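Local coordinates for putative laminarinase (Phanerochaete chrysosporium, PDB 2W39), which probably hydrolyses O-glycosidic bonds of beta-glucans such as laminarin and lichenin, as an extracellular enzyme of glycoside hydrolase family 16, at residues N8-A13 with S293-Q298; T60-S65 with Y276-P281; I74-T79 with A244-I249. All blocks are in the same frame, centred on the assembly; numbering follows the deposited sequence.

How the contacts relate
Contacts 1 and 3 sit on the two large sheets of the sandwich, their centres about 12 Å apart. Contact 1 pairs strand 2-9 with strand 288-297 in one sheet; contact 3 pairs strand 69-76 with strand 246-253 in the other. They touch across the core, where V296 CG2 lies 3.7 Å from I247 CD1. Contact 2 is peripheral, joining a loop to the end of helix 273-279, with its centre about 34 Å from that of contact 1 and about 30 Å from that of contact 3. Along the chain the first segments come in the order 1, 2, 3 and their partners in the reverse order, so contact 3 lies within contact 2, and contact 2 within contact 1.

Contact 1 of 3, residues N8-A13 with S293-Q298; sequences NWVGSA and SVRVYQ
The indole of W9 overlaps V294 and V296 with the rim of its six-membered ring. V294 CG1 comes up at the ring edge, close to the plane, 3.6 Å from CE3, and is carried there by a chi1 of 176° that sets it anti to its own backbone N. V296 CG2 approaches obliquely and lies 3.7 Å from CZ3. This apolar side faces the protein core, where F18 adds an edge-to-face ring contact to W9.

The backbones beneath are antiparallel. W9 and V294 form a hydrogen-bonded pair: W9 N donates to V294 O at 2.9 Å, and V294 N returns a bond to W9 O at 3.0 Å. N8 and R295 form the neighbouring non-hydrogen-bonded pair, and their side chains stand on the other face of the sheet, side by side and pointing the same way.

Here N8 OD1 accepts from R295 NE at 2.8 Å. The bond is bent, 142° at the hydrogen, and the donor stands well above the carbonyl plane of the amide, whose plane is turned 50° from the guanidinium. A water completes the link, accepting from both N8 ND2 (3.0 Å) and R295 NH2 (2.9 Å), so the amide meets the guanidinium once directly and once through solvent. S293 OG lies over one guanidinium face, offset toward its rim. The whole is a strand pair within one sheet of the GH16 beta-sandwich, a jelly roll, with W9 and V294 on the core face.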
loop_
_atom_site.group_PDB
_atom_site.type_symbol
_atom_site.label_atom_id
_atom_site.label_comp_id
_atom_site.label_asym_id
_atom_site.label_seq_id
_atom_site.Cartn_x
_atom_site.Cartn_y
_atom_site.Cartn_z
ATOM N N ASN A 8 -17.662 2.992 3.817
ATOM C CA ASN A 8 -17.063 3.767 4.866
ATOM C C ASN A 8 -16.556 2.796 5.913
ATOM O O ASN A 8 -17.355 2.254 6.689
ATOM C CB ASN A 8 -18.105 4.709 5.480
ATOM C CG ASN A 8 -17.504 5.635 6.512
ATOM O OD1 ASN A 8 -16.282 5.753 6.621
ATOM N ND2 ASN A 8 -18.356 6.280 7.299
ATOM N N TRP A 9 -15.244 2.564 5.934
ATOM C CA TRP A 9 -14.682 1.579 6.836
ATOM C C TRP A 9 -13.875 2.227 7.945
ATOM O O TRP A 9 -12.859 2.877 7.687
ATOM C CB TRP A 9 -13.824 0.597 6.055
ATOM C CG TRP A 9 -14.524 -0.134 4.933
ATOM C CD1 TRP A 9 -15.745 -0.750 4.969
ATOM C CD2 TRP A 9 -14.000 -0.361 3.621
ATOM N NE1 TRP A 9 -16.005 -1.340 3.750
ATOM C CE2 TRP A 9 -14.945 -1.125 2.911
ATOM C CE3 TRP A 9 -12.827 0.041 2.971
ATOM C CZ2 TRP A 9 -14.745 -1.521 1.587
ATOM C CZ3 TRP A 9 -12.621 -0.365 1.667
ATOM C CH2 TRP A 9 -13.583 -1.130 0.982
ATOM N N VAL A 10 -14.349 2.035 9.173
ATOM C CA VAL A 10 -13.682 2.524 10.373
ATOM C C VAL A 10 -13.706 1.416 11.422
ATOM O O VAL A 10 -14.741 0.767 11.629
ATOM C CB VAL A 10 -14.424 3.770 10.933
ATOM C CG1 VAL A 10 -13.827 4.225 12.265
ATOM C CG2 VAL A 10 -14.402 4.916 9.913
ATOM N N GLY A 11 -12.579 1.194 12.090
ATOM C CA GLY A 11 -12.553 0.303 13.261
ATOM C C GLY A 11 -13.080 -1.086 12.979
ATOM O O GLY A 11 -12.632 -1.752 12.051
ATOM N N SER A 12 -14.067 -1.520 13.760
ATOM C CA SER A 12 -14.567 -2.888 13.639
ATOM C C SER A 12 -15.207 -3.201 12.274
ATOM O O SER A 12 -15.364 -4.371 11.926
ATOM C CB SER A 12 -15.566 -3.186 14.756
ATOM O OG SER A 12 -16.697 -2.350 14.631
ATOM N N ALA A 13 -15.562 -2.173 11.499
ATOM C CA ALA A 13 -16.152 -2.414 10.175
ATOM C C ALA A 13 -15.268 -3.322 9.328
ATOM O O ALA A 13 -15.761 -4.134 8.556
ATOM C CB ALA A 13 -16.400 -1.103 9.435
ATOM N N SER A 293 -9.391 5.506 8.865
ATOM C CA SER A 293 -10.515 5.169 7.997
ATOM C C SER A 293 -9.996 4.821 6.619
ATOM O O SER A 293 -8.917 5.286 6.193
ATOM C CB SER A 293 -11.510 6.333 7.877
ATOM O OG SER A 293 -10.890 7.482 7.338
ATOM N N VAL A 294 -10.794 4.025 5.911
ATOM C CA VAL A 294 -10.654 3.858 4.462
ATOM C C VAL A 294 -12.048 4.065 3.892
ATOM O O VAL A 294 -12.996 3.424 4.357
ATOM C CB VAL A 294 -10.075 2.490 4.054
ATOM C CG1 VAL A 294 -10.055 2.349 2.532
ATOM C CG2 VAL A 294 -8.662 2.308 4.624
ATOM N N ARG A 295 -12.181 4.980 2.932
ATOM C CA ARG A 295 -13.467 5.286 2.331
ATOM C C ARG A 295 -13.354 5.116 0.837
ATOM O O ARG A 295 -12.359 5.504 0.223
ATOM C CB ARG A 295 -13.900 6.710 2.675
ATOM C CG ARG A 295 -14.136 6.864 4.183
ATOM C CD ARG A 295 -14.719 8.196 4.605
ATOM N NE ARG A 295 -14.949 8.193 6.059
ATOM C CZ ARG A 295 -14.230 8.873 6.955
ATOM N NH1 ARG A 295 -13.232 9.657 6.571
ATOM N NH2 ARG A 295 -14.518 8.776 8.249
ATOM N N VAL A 296 -14.392 4.530 0.257
ATOM C CA VAL A 296 -14.436 4.339 -1.182
ATOM C C VAL A 296 -15.655 5.071 -1.717
ATOM O O VAL A 296 -16.719 5.048 -1.090
ATOM C CB VAL A 296 -14.499 2.853 -1.562
ATOM C CG1 VAL A 296 -14.502 2.705 -3.086
ATOM C CG2 VAL A 296 -13.310 2.094 -0.954
ATOM N N TYR A 297 -15.475 5.705 -2.872
ATOM C CA TYR A 297 -16.508 6.478 -3.543
ATOM C C TYR A 297 -16.639 5.957 -4.964
ATOM O O TYR A 297 -15.660 5.560 -5.595
ATOM C CB TYR A 297 -16.103 7.954 -3.614
ATOM C CG TYR A 297 -15.935 8.606 -2.267
ATOM C CD1 TYR A 297 -14.774 8.415 -1.518
ATOM C CD2 TYR A 297 -16.921 9.446 -1.762
ATOM C CE1 TYR A 297 -14.622 9.030 -0.282
ATOM C CE2 TYR A 297 -16.772 10.062 -0.535
ATOM C CZ TYR A 297 -15.619 9.845 0.207
ATOM O OH TYR A 297 -15.448 10.462 1.434
ATOM N N GLN A 298 -17.859 6.010 -5.494
ATOM C CA GLN A 298 -18.148 5.645 -6.880
ATOM C C GLN A 298 -19.195 6.582 -7.448
ATOM O O GLN A 298 -19.343 6.631 -8.674
ATOM C CB GLN A 298 -18.749 4.252 -6.975
ATOM C CG GLN A 298 -17.801 3.139 -6.742
ATOM C CD GLN A 298 -18.470 1.766 -6.793
ATOM O OE1 GLN A 298 -19.672 1.606 -7.072
ATOM N NE2 GLN A 298 -17.693 0.783 -6.532
ATOM O OXT GLN A 298 -19.914 7.227 -6.667
HETATM O O HOH W 1 -16.900 7.729 9.542
#

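Contact 2 of 3, residues T60-S65 with Y276-P281; sequences TTLSPS and YVNNNP
The C-terminal end of helix 273-279 docks here on the loop that links strand 51-55 to strand 69-76, with L62 pointing at N278. L62 N donates to N278 O at 3.0 Å in a nearly straight bond, 166° at the hydrogen, so a loop amide serves a carbonyl of the last helical turn.

The two side chains cross at about a right angle, N278 CG being set anti to the carbonyl carbon and beside the backbone N (chi1 -74°). L62 CD1 comes within 3.4 Å of N278 OD1, and L62 CB also lies against that oxygen. The same OD1 accepts a bond from R30 NE, so this polar atom, beside a leucine, has a hydrogen-bond partner. The other branch of the amide, N278 ND2, lies 3.7 Å from P64 CA and brushes the proline ring at CB.

Past the helix end, P281 packs on T60 and T61 through its ring carbons. P281 CB is 3.4 Å from T60 O, and P281 CG lies near the hydroxyl of T61. A water bridges that hydroxyl to the helix end, 2.7 Å from T61 OG1 and donating to N279 O at 2.8 Å. Within 276-281, N280 ND2 donates to Y276 O, in the carbonyl plane and on a lone pair.

R69 ties the two sides together, its NH2 bonding both T60 O and V277 O. The carbonyls at this helix end are thus met by a loop N-H, a side-chain amide, a water and an arginine, a set of donors consistent with stabilising the partial negative charge expected there.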
loop_
_atom_site.group_PDB
_atom_site.type_symbol
_atom_site.label_atom_id
_atom_site.label_comp_id
_atom_site.label_asym_id
_atom_site.label_seq_id
_atom_site.Cartn_x
_atom_site.Cartn_y
_atom_site.Cartn_z
ATOM N N THR A 60 7.876 -12.974 19.501
ATOM C CA THR A 60 8.400 -14.327 19.269
ATOM C C THR A 60 9.747 -14.262 18.584
ATOM O O THR A 60 9.904 -13.554 17.582
ATOM C CB THR A 60 7.450 -15.119 18.351
ATOM O OG1 THR A 60 6.123 -15.057 18.886
ATOM C CG2 THR A 60 7.875 -16.580 18.237
ATOM N N THR A 61 10.707 -15.016 19.124
ATOM C CA THR A 61 11.951 -15.282 18.415
ATOM C C THR A 61 11.710 -16.529 17.566
ATOM O O THR A 61 11.351 -17.585 18.098
ATOM C CB THR A 61 13.117 -15.494 19.405
ATOM O OG1 THR A 61 13.307 -14.295 20.162
ATOM C CG2 THR A 61 14.406 -15.842 18.671
ATOM N N LEU A 62 11.894 -16.411 16.251
ATOM C CA LEU A 62 11.478 -17.482 15.359
ATOM C C LEU A 62 12.472 -18.628 15.258
ATOM O O LEU A 62 13.674 -18.407 15.139
ATOM C CB LEU A 62 11.252 -16.960 13.945
ATOM C CG LEU A 62 10.363 -15.729 13.782
ATOM C CD1 LEU A 62 10.187 -15.416 12.308
ATOM C CD2 LEU A 62 9.001 -15.966 14.434
ATOM N N SER A 63 11.941 -19.844 15.214
ATOM C CA SER A 63 12.747 -20.988 14.812
ATOM C C SER A 63 13.134 -20.778 13.352
ATOM O O SER A 63 12.262 -20.561 12.505
ATOM C CB SER A 63 11.968 -22.286 14.940
ATOM O OG SER A 63 12.705 -23.332 14.327
ATOM N N PRO A 64 14.439 -20.854 13.037
ATOM C CA PRO A 64 14.829 -20.674 11.631
ATOM C C PRO A 64 14.194 -21.708 10.703
ATOM O O PRO A 64 13.980 -21.434 9.517
ATOM C CB PRO A 64 16.352 -20.830 11.662
ATOM C CG PRO A 64 16.732 -20.564 13.110
ATOM C CD PRO A 64 15.603 -21.081 13.916
ATOM N N SER A 65 13.904 -22.887 11.251
ATOM C CA SER A 65 13.293 -23.965 10.494
ATOM C C SER A 65 11.775 -23.795 10.340
ATOM O O SER A 65 11.178 -24.375 9.424
ATOM C CB SER A 65 13.642 -25.323 11.128
ATOM O OG SER A 65 15.055 -25.477 11.241
ATOM N N TYR A 276 17.665 -11.315 10.653
ATOM C CA TYR A 276 17.236 -10.137 11.393
ATOM C C TYR A 276 15.782 -10.282 11.832
ATOM O O TYR A 276 15.440 -10.059 12.993
ATOM C CB TYR A 276 17.430 -8.875 10.546
ATOM C CG TYR A 276 17.151 -7.609 11.317
ATOM C CD1 TYR A 276 18.162 -7.004 12.064
ATOM C CD2 TYR A 276 15.873 -7.041 11.343
ATOM C CE1 TYR A 276 17.923 -5.855 12.802
ATOM C CE2 TYR A 276 15.626 -5.895 12.088
ATOM C CZ TYR A 276 16.647 -5.307 12.809
ATOM O OH TYR A 276 16.385 -4.158 13.531
ATOM N N VAL A 277 14.937 -10.667 10.880
ATOM C CA VAL A 277 13.516 -10.856 11.165
ATOM C C VAL A 277 13.290 -11.997 12.166
ATOM O O VAL A 277 12.432 -11.880 13.043
ATOM C CB VAL A 277 12.739 -11.062 9.846
ATOM C CG1 VAL A 277 11.296 -11.534 10.113
ATOM C CG2 VAL A 277 12.739 -9.765 9.040
ATOM N N ASN A 278 14.060 -13.084 12.075
ATOM C CA ASN A 278 13.905 -14.180 13.025
ATOM C C ASN A 278 14.226 -13.748 14.452
ATOM O O ASN A 278 13.534 -14.103 15.399
ATOM C CB ASN A 278 14.854 -15.343 12.690
ATOM C CG ASN A 278 14.425 -16.151 11.484
ATOM O OD1 ASN A 278 13.309 -16.014 10.988
ATOM N ND2 ASN A 278 15.327 -17.022 11.003
ATOM N N ASN A 279 15.308 -12.991 14.598
ATOM C CA ASN A 279 15.979 -12.879 15.891
ATOM C C ASN A 279 15.749 -11.594 16.659
ATOM O O ASN A 279 16.193 -11.482 17.804
ATOM C CB ASN A 279 17.456 -13.230 15.725
ATOM C CG ASN A 279 17.628 -14.680 15.320
ATOM O OD1 ASN A 279 18.275 -14.996 14.325
ATOM N ND2 ASN A 279 17.009 -15.570 16.080
ATOM N N ASN A 280 15.006 -10.661 16.064
ATOM C CA ASN A 280 14.811 -9.355 16.691
ATOM C C ASN A 280 13.339 -8.965 16.841
ATOM O O ASN A 280 12.917 -7.946 16.302
ATOM C CB ASN A 280 15.568 -8.282 15.905
ATOM C CG ASN A 280 17.059 -8.544 15.882
ATOM O OD1 ASN A 280 17.777 -8.214 16.835
ATOM N ND2 ASN A 280 17.530 -9.179 14.823
ATOM N N PRO A 281 12.543 -9.762 17.579
ATOM C CA PRO A 281 11.115 -9.446 17.677
ATOM C C PRO A 281 10.848 -8.023 18.140
ATOM O O PRO A 281 9.953 -7.377 17.604
ATOM C CB PRO A 281 10.595 -10.449 18.711
ATOM C CG PRO A 281 11.854 -10.998 19.426
ATOM C CD PRO A 281 12.886 -10.975 18.351
HETATM O O HOH W 2 15.588 -12.819 20.134
#

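Contact 3 of 3, residues I74-T79 with A244-I249; sequences IRSIKT and ANNIII
S76 meets N246 and I247 in the tight part of this contact, a close run of hydrogen bonds that continues the backbone ladder from I74 and I249. Those two isoleucines make a hydrogen-bonded antiparallel pair: I74 N gives to I249 O at 2.9 Å, and I249 N gives to I74 O at 3.0 Å. Their side chains lie side by side as buried neighbours, and I249 also packs on W289 and I291 of strand 288-297.

Two residues along, past the non-hydrogen-bonded pair R75 with I248, the ladder changes character at S76. S76 N still bonds I247 O at 2.8 Å, but I247 N turns to the S76 side chain, donating to OG at 2.9 Å. A chi1 of 64° holds that hydroxyl between the backbone N and the carbonyl carbon, where it also donates to K78 O at 2.7 Å. S76 O is taken by N246 ND2 instead, again at 2.8 Å. Serine and asparagine side chains thus replace one main-chain bond, ahead of I77 and K78.

This pair belongs to the sheet of the GH16 sandwich that carries the substrate cleft: the side chain of I248 is about 6 Å from a bound glucose, and strand 98-105 flanks it. On the same face as I248, R75 runs over N246, CG to CB at 3.5 Å, its guanidinium only 22° off the amide plane, and NH1 reaches a salt bridge with E107, a neighbour of the bound sugar.

Toward A244 the fit is looser and more exposed to solvent. T79 makes a CA-H...O contact to N245 O, with CG2 near N246 ND2 and OG1 beside A244 CB. K78 points away, and its NZ forms salt bridges with E6 and D7 of strand 2-9.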
loop_
_atom_site.group_PDB
_atom_site.type_symbol
_atom_site.label_atom_id
_atom_site.label_comp_id
_atom_site.label_asym_id
_atom_site.label_seq_id
_atom_site.Cartn_x
_atom_site.Cartn_y
_atom_site.Cartn_z
ATOM N N ILE A 74 -4.859 -8.086 4.527
ATOM C CA ILE A 74 -6.307 -8.001 4.473
ATOM C C ILE A 74 -6.757 -7.551 3.106
ATOM O O ILE A 74 -6.085 -6.758 2.446
ATOM C CB ILE A 74 -6.892 -7.121 5.631
ATOM C CG1 ILE A 74 -6.565 -5.611 5.509
ATOM C CG2 ILE A 74 -6.482 -7.695 7.005
ATOM C CD1 ILE A 74 -7.410 -4.736 6.422
ATOM N N ARG A 75 -7.901 -8.057 2.668
ATOM C CA ARG A 75 -8.387 -7.832 1.324
ATOM C C ARG A 75 -9.872 -7.491 1.380
ATOM O O ARG A 75 -10.671 -8.208 2.003
ATOM C CB ARG A 75 -8.193 -9.106 0.495
ATOM C CG ARG A 75 -8.641 -8.941 -0.956
ATOM C CD ARG A 75 -8.493 -10.218 -1.743
ATOM N NE ARG A 75 -9.479 -11.227 -1.345
ATOM C CZ ARG A 75 -9.527 -12.457 -1.841
ATOM N NH1 ARG A 75 -8.618 -12.858 -2.717
ATOM N NH2 ARG A 75 -10.485 -13.287 -1.453
ATOM N N SER A 76 -10.271 -6.414 0.710
ATOM C CA SER A 76 -11.698 -6.069 0.682
ATOM C C SER A 76 -12.489 -7.192 0.039
ATOM O O SER A 76 -12.046 -7.805 -0.928
ATOM C CB SER A 76 -11.958 -4.749 -0.057
ATOM O OG SER A 76 -11.602 -4.824 -1.432
ATOM N N ILE A 77 -13.687 -7.437 0.549
ATOM C CA ILE A 77 -14.572 -8.416 -0.078
ATOM C C ILE A 77 -15.064 -7.852 -1.422
ATOM O O ILE A 77 -15.108 -8.564 -2.424
ATOM C CB ILE A 77 -15.722 -8.812 0.877
ATOM C CG1 ILE A 77 -15.157 -9.611 2.058
ATOM C CG2 ILE A 77 -16.789 -9.627 0.133
ATOM C CD1 ILE A 77 -16.124 -9.773 3.215
ATOM N N LYS A 78 -15.443 -6.579 -1.436
ATOM C CA LYS A 78 -15.879 -5.955 -2.666
ATOM C C LYS A 78 -14.732 -5.673 -3.617
ATOM O O LYS A 78 -13.562 -5.556 -3.209
ATOM C CB LYS A 78 -16.611 -4.664 -2.352
ATOM C CG LYS A 78 -17.973 -4.958 -1.751
ATOM C CD LYS A 78 -18.642 -3.723 -1.219
ATOM C CE LYS A 78 -19.089 -2.800 -2.312
ATOM N NZ LYS A 78 -19.945 -1.727 -1.715
ATOM N N THR A 79 -15.078 -5.565 -4.897
ATOM C CA THR A 79 -14.140 -5.152 -5.928
ATOM C C THR A 79 -14.624 -3.844 -6.561
ATOM O O THR A 79 -15.800 -3.481 -6.437
ATOM C CB THR A 79 -13.980 -6.221 -7.013
ATOM O OG1 THR A 79 -15.262 -6.409 -7.601
ATOM C CG2 THR A 79 -13.462 -7.520 -6.446
ATOM N N ALA A 244 -11.951 -5.439 -12.279
ATOM C CA ALA A 244 -12.441 -5.173 -10.938
ATOM C C ALA A 244 -11.393 -5.633 -9.924
ATOM O O ALA A 244 -11.000 -6.802 -9.923
ATOM C CB ALA A 244 -13.778 -5.878 -10.709
ATOM N N ASN A 245 -10.917 -4.707 -9.094
ATOM C CA ASN A 245 -9.815 -4.976 -8.170
ATOM C C ASN A 245 -10.293 -4.900 -6.722
ATOM O O ASN A 245 -11.136 -4.074 -6.378
ATOM C CB ASN A 245 -8.709 -3.916 -8.337
ATOM C CG ASN A 245 -7.814 -4.099 -9.556
ATOM O OD1 ASN A 245 -8.045 -4.927 -10.454
ATOM N ND2 ASN A 245 -6.765 -3.307 -9.583
ATOM N N ASN A 246 -9.694 -5.732 -5.879
ATOM C CA ASN A 246 -9.829 -5.615 -4.424
ATOM C C ASN A 246 -8.793 -4.629 -3.894
ATOM O O ASN A 246 -7.732 -4.438 -4.504
ATOM C CB ASN A 246 -9.557 -6.958 -3.727
ATOM C CG ASN A 246 -10.382 -8.104 -4.283
ATOM O OD1 ASN A 246 -10.026 -8.685 -5.309
ATOM N ND2 ASN A 246 -11.480 -8.431 -3.604
ATOM N N ILE A 247 -9.111 -4.065 -2.731
ATOM C CA ILE A 247 -8.143 -3.287 -1.956
ATOM C C ILE A 247 -7.435 -4.227 -0.977
ATOM O O ILE A 247 -8.092 -5.038 -0.295
ATOM C CB ILE A 247 -8.861 -2.154 -1.179
ATOM C CG1 ILE A 247 -9.423 -1.126 -2.162
ATOM C CG2 ILE A 247 -7.929 -1.503 -0.140
ATOM C CD1 ILE A 247 -10.433 -0.140 -1.568
ATOM N N ILE A 248 -6.106 -4.149 -0.950
ATOM C CA ILE A 248 -5.270 -4.981 -0.081
ATOM C C ILE A 248 -4.386 -4.084 0.774
ATOM O O ILE A 248 -3.809 -3.109 0.278
ATOM C CB ILE A 248 -4.424 -5.994 -0.902
ATOM C CG1 ILE A 248 -5.355 -6.882 -1.743
ATOM C CG2 ILE A 248 -3.531 -6.851 0.030
ATOM C CD1 ILE A 248 -4.627 -7.845 -2.665
ATOM N N ILE A 249 -4.289 -4.412 2.060
ATOM C CA ILE A 249 -3.366 -3.745 2.973
ATOM C C ILE A 249 -2.593 -4.836 3.699
ATOM O O ILE A 249 -3.198 -5.742 4.273
ATOM C CB ILE A 249 -4.080 -2.820 3.987
ATOM C CG1 ILE A 249 -4.990 -1.829 3.256
ATOM C CG2 ILE A 249 -3.045 -2.111 4.854
ATOM C CD1 ILE A 249 -5.944 -1.068 4.190
#